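Local atomic coordinates of PcyX_EBK42635 (Marine metagenome, PDB entry 5OWG), a protein that probably reduces biliverdin to phycoerythrobilin in a four-electron reaction, taking its electrons from ferredoxin. Residues A[80-85]-A[178-183]; A[55-60]-A[174-179]. All coordinates share one frame; numbering follows the deposited sequence.

Interaction 1 of 2, residues A[80-85]-A[178-183]; sequences LFPMLT and DKIRNH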
loop_
_atom_site.group_PDB
_atom_site.type_symbol
_atom_site.label_atom_id
_atom_site.label_comp_id
_atom_site.label_asym_id
_atom_site.label_seq_id
_atom_site.Cartn_x
_atom_site.Cartn_y
_atom_site.Cartn_z
ATOM N N LEU A 80 -0.968 1.477 3.962
ATOM C CA LEU A 80 -0.669 2.458 5.000
ATOM C C LEU A 80 -0.825 1.809 6.367
ATOM O O LEU A 80 -1.906 1.313 6.701
ATOM C CB LEU A 80 -1.587 3.680 4.895
ATOM C CG LEU A 80 -1.104 4.866 4.057
ATOM C CD1 LEU A 80 -1.168 4.561 2.568
ATOM C CD2 LEU A 80 -1.913 6.118 4.383
ATOM N N PHE A 81 0.254 1.820 7.158
ATOM C CA PHE A 81 0.213 1.377 8.547
ATOM C C PHE A 81 0.201 2.584 9.475
ATOM O O PHE A 81 1.060 3.465 9.333
ATOM C CB PHE A 81 1.422 0.502 8.872
ATOM C CG PHE A 81 1.332 -0.898 8.334
ATOM C CD1 PHE A 81 0.609 -1.869 9.008
ATOM C CD2 PHE A 81 1.993 -1.251 7.170
ATOM C CE1 PHE A 81 0.533 -3.160 8.523
ATOM C CE2 PHE A 81 1.922 -2.542 6.680
ATOM C CZ PHE A 81 1.191 -3.497 7.356
ATOM N N PRO A 82 -0.725 2.685 10.428
ATOM C CA PRO A 82 -0.679 3.799 11.384
ATOM C C PRO A 82 0.449 3.624 12.393
ATOM O O PRO A 82 1.117 2.590 12.457
ATOM C CB PRO A 82 -2.050 3.747 12.062
ATOM C CG PRO A 82 -2.490 2.334 11.914
ATOM C CD PRO A 82 -1.945 1.874 10.595
ATOM N N MET A 83 0.658 4.667 13.195
ATOM C CA MET A 83 1.710 4.651 14.200
ATOM C C MET A 83 1.322 3.727 15.358
ATOM O O MET A 83 0.175 3.288 15.489
ATOM C CB MET A 83 1.994 6.074 14.692
ATOM C CG MET A 83 3.318 6.263 15.433
ATOM S SD MET A 83 4.756 5.711 14.494
ATOM C CE MET A 83 4.713 6.852 13.117
ATOM N N LEU A 84 2.305 3.445 16.217
ATOM C CA LEU A 84 2.248 2.313 17.135
ATOM C C LEU A 84 1.393 2.538 18.381
ATOM O O LEU A 84 1.140 1.566 19.100
ATOM C CB LEU A 84 3.670 1.928 17.552
ATOM C CG LEU A 84 4.593 1.517 16.397
ATOM C CD1 LEU A 84 6.003 1.255 16.900
ATOM C CD2 LEU A 84 4.060 0.291 15.661
ATOM N N THR A 85 0.952 3.761 18.679
ATOM C CA THR A 85 -0.073 3.950 19.703
ATOM C C THR A 85 -1.472 4.027 19.109
ATOM O O THR A 85 -2.447 4.138 19.859
ATOM C CB THR A 85 0.188 5.212 20.540
ATOM O OG1 THR A 85 0.156 6.374 19.702
ATOM C CG2 THR A 85 1.527 5.132 21.259
ATOM N N ASP A 178 -6.795 11.757 6.974
ATOM C CA ASP A 178 -7.374 12.749 7.873
ATOM C C ASP A 178 -7.905 12.107 9.150
ATOM O O ASP A 178 -7.588 12.554 10.257
ATOM C CB ASP A 178 -8.489 13.508 7.151
ATOM C CG ASP A 178 -9.350 14.327 8.098
ATOM O OD1 ASP A 178 -8.859 14.712 9.180
ATOM O OD2 ASP A 178 -10.526 14.577 7.763
ATOM N N LYS A 179 -8.723 11.061 9.020
ATOM C CA LYS A 179 -9.400 10.506 10.187
ATOM C C LYS A 179 -8.473 9.672 11.062
ATOM O O LYS A 179 -8.700 9.579 12.273
ATOM C CB LYS A 179 -10.594 9.662 9.743
ATOM C CG LYS A 179 -11.665 10.452 9.008
ATOM C CD LYS A 179 -12.785 9.553 8.508
ATOM C CE LYS A 179 -13.873 10.350 7.801
ATOM N NZ LYS A 179 -14.524 11.345 8.697
ATOM N N ILE A 180 -7.436 9.060 10.484
ATOM C CA ILE A 180 -6.536 8.235 11.287
ATOM C C ILE A 180 -5.884 9.068 12.382
ATOM O O ILE A 180 -5.538 8.545 13.449
ATOM C CB ILE A 180 -5.483 7.555 10.386
ATOM C CG1 ILE A 180 -4.705 6.490 11.164
ATOM C CG2 ILE A 180 -4.505 8.577 9.817
ATOM C CD1 ILE A 180 -5.529 5.270 11.550
ATOM N N ARG A 181 -5.708 10.369 12.144
ATOM C CA ARG A 181 -5.105 11.238 13.149
ATOM C C ARG A 181 -5.884 11.195 14.458
ATOM O O ARG A 181 -5.297 11.284 15.543
ATOM C CB ARG A 181 -5.030 12.672 12.620
ATOM C CG ARG A 181 -4.161 12.836 11.382
ATOM C CD ARG A 181 -4.706 13.900 10.439
ATOM N NE ARG A 181 -4.687 15.237 11.024
ATOM C CZ ARG A 181 -5.335 16.283 10.518
ATOM N NH1 ARG A 181 -6.069 16.151 9.421
ATOM N NH2 ARG A 181 -5.258 17.465 11.115
ATOM N N ASN A 182 -7.208 11.046 14.377
ATOM C CA ASN A 182 -8.072 11.120 15.551
ATOM C C ASN A 182 -7.942 9.920 16.476
ATOM O O ASN A 182 -8.691 9.839 17.458
ATOM C CB ASN A 182 -9.533 11.249 15.118
ATOM C CG ASN A 182 -9.818 12.555 14.411
ATOM O OD1 ASN A 182 -9.402 13.622 14.859
ATOM N ND2 ASN A 182 -10.534 12.475 13.295
ATOM N N HIS A 183 -7.031 8.987 16.198
ATOM C CA HIS A 183 -6.924 7.749 16.961
ATOM C C HIS A 183 -5.526 7.548 17.536
ATOM O O HIS A 183 -5.161 6.426 17.902
ATOM C CB HIS A 183 -7.326 6.573 16.074
ATOM C CG HIS A 183 -8.757 6.622 15.640
ATOM N ND1 HIS A 183 -9.795 6.213 16.448
ATOM C CD2 HIS A 183 -9.325 7.057 14.490
ATOM C CE1 HIS A 183 -10.941 6.383 15.811
ATOM N NE2 HIS A 183 -10.683 6.894 14.621
#
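Pro82 of segment 80-85 meets Ile180 of segment 178-183 in a small apolar contact at one end of the α/β/α sandwich of the ferredoxin-dependent bilin reductases. In this fold a central antiparallel sheet lies between two layers of helices. Strand 73-82 is an inner strand of that sheet, and its successive side chains go to opposite faces: Leu80 packs on helix 161-179, whereas Phe81 packs on helix 189-204. Pro82 faces the same side as Leu80, and the hydroxyl end of Tyr176 also touches it. Pro82 O accepts a hydrogen bond from Gln196 NE2 of helix 189-204.

Of the polar interactions, none is a hydrogen bond running between 80-85 and 178-183; the second segment is instead held within itself. His183 N bonds to Ile180 O at 3.2 Å, and Asn182 N bonds to Lys179 O at 3.0 Å. Within the same segment, Arg181 NH1 forms a salt bridge with Asp178 OD1 at 3.1 Å. The imidazole of His183 turns away from 80-85, its ND1 hydrogen-bonded to Glu186 OE1. A second, looser approach is between backbone oxygens: Thr85 O lies 4.1 Å from His183 O.

The apolar interaction is made by one branch of Ile180. CG1 stands anti to the backbone N (chi1 -169°), and a bend at chi2 (69°) brings the terminal methyl alongside the proline ring, so that Pro82 CB lies 3.8 Å from Ile180 CD1 and 3.9 Å from Ile180 CG1.

Interaction 2 of 2, residues A[55-60]-A[174-179]; sequences RYIRRA and NNYIDK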
loop_
_atom_site.group_PDB
_atom_site.type_symbol
_atom_site.label_atom_id
_atom_site.label_comp_id
_atom_site.label_asym_id
_atom_site.label_seq_id
_atom_site.Cartn_x
_atom_site.Cartn_y
_atom_site.Cartn_z
ATOM N N ARG A 55 3.866 11.772 11.489
ATOM C CA ARG A 55 3.678 11.491 12.908
ATOM C C ARG A 55 2.647 10.394 13.131
ATOM O O ARG A 55 2.814 9.546 14.015
ATOM C CB ARG A 55 3.262 12.775 13.632
ATOM C CG ARG A 55 2.639 12.559 15.012
ATOM C CD ARG A 55 2.397 13.882 15.731
ATOM N NE ARG A 55 1.659 13.706 16.980
ATOM C CZ ARG A 55 1.153 14.702 17.703
ATOM N NH1 ARG A 55 1.297 15.960 17.304
ATOM N NH2 ARG A 55 0.497 14.443 18.825
ATOM N N TYR A 56 1.583 10.386 12.333
ATOM C CA TYR A 56 0.453 9.505 12.588
ATOM C C TYR A 56 0.501 8.210 11.790
ATOM O O TYR A 56 -0.164 7.241 12.173
ATOM C CB TYR A 56 -0.855 10.244 12.281
ATOM C CG TYR A 56 -0.986 11.568 13.005
ATOM C CD1 TYR A 56 -1.388 11.618 14.333
ATOM C CD2 TYR A 56 -0.702 12.763 12.361
ATOM C CE1 TYR A 56 -1.505 12.824 14.999
ATOM C CE2 TYR A 56 -0.819 13.974 13.016
ATOM C CZ TYR A 56 -1.220 13.999 14.336
ATOM O OH TYR A 56 -1.336 15.199 14.997
ATOM N N ILE A 57 1.263 8.168 10.701
ATOM C CA ILE A 57 1.336 7.006 9.821
ATOM C C ILE A 57 2.801 6.606 9.719
ATOM O O ILE A 57 3.596 7.305 9.078
ATOM C CB ILE A 57 0.743 7.306 8.437
ATOM C CG1 ILE A 57 -0.752 7.623 8.552
ATOM C CG2 ILE A 57 0.963 6.136 7.484
ATOM C CD1 ILE A 57 -1.273 8.490 7.426
ATOM N N ARG A 58 3.162 5.481 10.342
ATOM C CA ARG A 58 4.562 5.069 10.349
ATOM C C ARG A 58 5.042 4.658 8.964
ATOM O O ARG A 58 6.222 4.841 8.644
ATOM C CB ARG A 58 4.783 3.924 11.342
ATOM C CG ARG A 58 4.175 2.585 10.946
ATOM C CD ARG A 58 4.636 1.486 11.891
ATOM N NE ARG A 58 4.039 0.194 11.563
ATOM C CZ ARG A 58 4.551 -0.684 10.704
ATOM N NH1 ARG A 58 5.685 -0.426 10.064
ATOM N NH2 ARG A 58 3.922 -1.829 10.481
ATOM N N ARG A 59 4.160 4.108 8.131
ATOM C CA ARG A 59 4.590 3.626 6.825
ATOM C C ARG A 59 3.461 3.725 5.811
ATOM O O ARG A 59 2.346 3.254 6.058
ATOM C CB ARG A 59 5.093 2.182 6.917
ATOM C CG ARG A 59 5.695 1.667 5.622
ATOM C CD ARG A 59 6.378 0.324 5.814
ATOM N NE ARG A 59 7.128 -0.084 4.627
ATOM C CZ ARG A 59 6.646 -0.844 3.647
ATOM N NH1 ARG A 59 5.399 -1.299 3.693
ATOM N NH2 ARG A 59 7.416 -1.155 2.613
ATOM N N ALA A 60 3.769 4.342 4.672
ATOM C CA ALA A 60 2.887 4.392 3.511
ATOM C C ALA A 60 3.726 4.023 2.299
ATOM O O ALA A 60 4.711 4.704 2.002
ATOM C CB ALA A 60 2.267 5.781 3.342
ATOM N N ASN A 174 -7.445 10.234 0.814
ATOM C CA ASN A 174 -7.478 11.572 1.396
ATOM C C ASN A 174 -8.243 11.580 2.713
ATOM O O ASN A 174 -7.871 12.291 3.653
ATOM C CB ASN A 174 -8.110 12.554 0.405
ATOM C CG ASN A 174 -7.299 13.824 0.235
ATOM O OD1 ASN A 174 -6.492 14.185 1.094
ATOM N ND2 ASN A 174 -7.515 14.515 -0.879
ATOM N N ASN A 175 -9.317 10.793 2.799
ATOM C CA ASN A 175 -10.094 10.719 4.030
ATOM C C ASN A 175 -9.435 9.829 5.078
ATOM O O ASN A 175 -9.618 10.062 6.278
ATOM C CB ASN A 175 -11.507 10.217 3.728
ATOM C CG ASN A 175 -12.442 11.335 3.319
ATOM O OD1 ASN A 175 -13.047 11.985 4.167
ATOM N ND2 ASN A 175 -12.561 11.566 2.016
ATOM N N TYR A 176 -8.681 8.810 4.657
ATOM C CA TYR A 176 -7.966 7.977 5.618
ATOM C C TYR A 176 -6.875 8.774 6.321
ATOM O O TYR A 176 -6.721 8.695 7.546
ATOM C CB TYR A 176 -7.362 6.757 4.920
ATOM C CG TYR A 176 -6.488 5.909 5.822
ATOM C CD1 TYR A 176 -7.030 4.876 6.579
ATOM C CD2 TYR A 176 -5.119 6.140 5.920
ATOM C CE1 TYR A 176 -6.237 4.099 7.404
ATOM C CE2 TYR A 176 -4.317 5.370 6.746
ATOM C CZ TYR A 176 -4.883 4.351 7.484
ATOM O OH TYR A 176 -4.096 3.578 8.306
ATOM N N ILE A 177 -6.105 9.548 5.556
ATOM C CA ILE A 177 -5.009 10.328 6.121
ATOM C C ILE A 177 -5.533 11.353 7.114
ATOM O O ILE A 177 -4.805 11.783 8.017
ATOM C CB ILE A 177 -4.209 10.990 4.980
ATOM C CG1 ILE A 177 -3.558 9.911 4.107
ATOM C CG2 ILE A 177 -3.146 11.932 5.529
ATOM C CD1 ILE A 177 -2.965 10.419 2.807
ATOM N N ASP A 178 -6.795 11.757 6.974
ATOM C CA ASP A 178 -7.374 12.749 7.873
ATOM C C ASP A 178 -7.905 12.107 9.150
ATOM O O ASP A 178 -7.588 12.554 10.257
ATOM C CB ASP A 178 -8.489 13.508 7.151
ATOM C CG ASP A 178 -9.350 14.327 8.098
ATOM O OD1 ASP A 178 -8.859 14.712 9.180
ATOM O OD2 ASP A 178 -10.526 14.577 7.763
ATOM N N LYS A 179 -8.723 11.061 9.020
ATOM C CA LYS A 179 -9.400 10.506 10.187
ATOM C C LYS A 179 -8.473 9.672 11.062
ATOM O O LYS A 179 -8.700 9.579 12.273
ATOM C CB LYS A 179 -10.594 9.662 9.743
ATOM C CG LYS A 179 -11.665 10.452 9.008
ATOM C CD LYS A 179 -12.785 9.553 8.508
ATOM C CE LYS A 179 -13.873 10.350 7.801
ATOM N NZ LYS A 179 -14.524 11.345 8.697
#
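Asn54 OD1 accepts hydrogen bonds from the backbone N atoms of both Tyr56 and Ile57, and this double grip steadies the chain just where Ile57 reaches over to Tyr176 and Ile177 of helix 161-179. All three touching side chains are buried, and the contact between them is wholly apolar.

Ile57 uses a single atom, the methyl CD1. CG1 is anti to the carbonyl carbon (chi1 -64°) and the branch continues nearly straight (chi2 155°), which pushes CD1 out toward the helix. There it sits between two neighbours in sequence. Ile177 receives it close to its branch point, with Ile57 CD1 4.3 Å from Ile177 CG1 and 4.4 Å from Ile177 CG2. The aromatic ring of Tyr176 borders the same methyl, with CE2 4.4 Å from Ile57 CD1.

The chain turns a corner at Arg58, and a classic beta bulge, in which Arg58 and Arg59 both face Phe81, interrupts the regular pairing there. In the α/β/α sandwich, helix 161-179 packs over this bulged part of strand 57-67, and helix 14-28 also touches Ile177, through Val24 and Asn28.

Tyr176 is itself fixed at its far end, where OH hydrogen-bonds to Pro89 O, and its ring meets Phe109 edge-to-face. In the helix backbone, Lys179 N donates to Asn175 O at 3.1 Å.

How the interactions relate
From the N terminus the chain meets 55-60, then 80-85, and finally the end of helix 161-179. Interaction 2 closes the longer loop, from 55-60 to 174-179; interaction 1 starts inside it, at 80-85, and ends at 178-183, so the two loops cross rather than nest, sharing Asp178 and Lys179. The first segments lie on neighbouring antiparallel strands, 57-67 and 73-82, paired by a probable hydrogen bond from Phe81 N to Arg59 O (2.8 Å); a second, from Met83 N to Tyr56 O (2.9 Å), also joins the segments. With their centres about 5 Å apart, the contacts together tie two inner strands of the sheet to the C-terminal end of one covering helix.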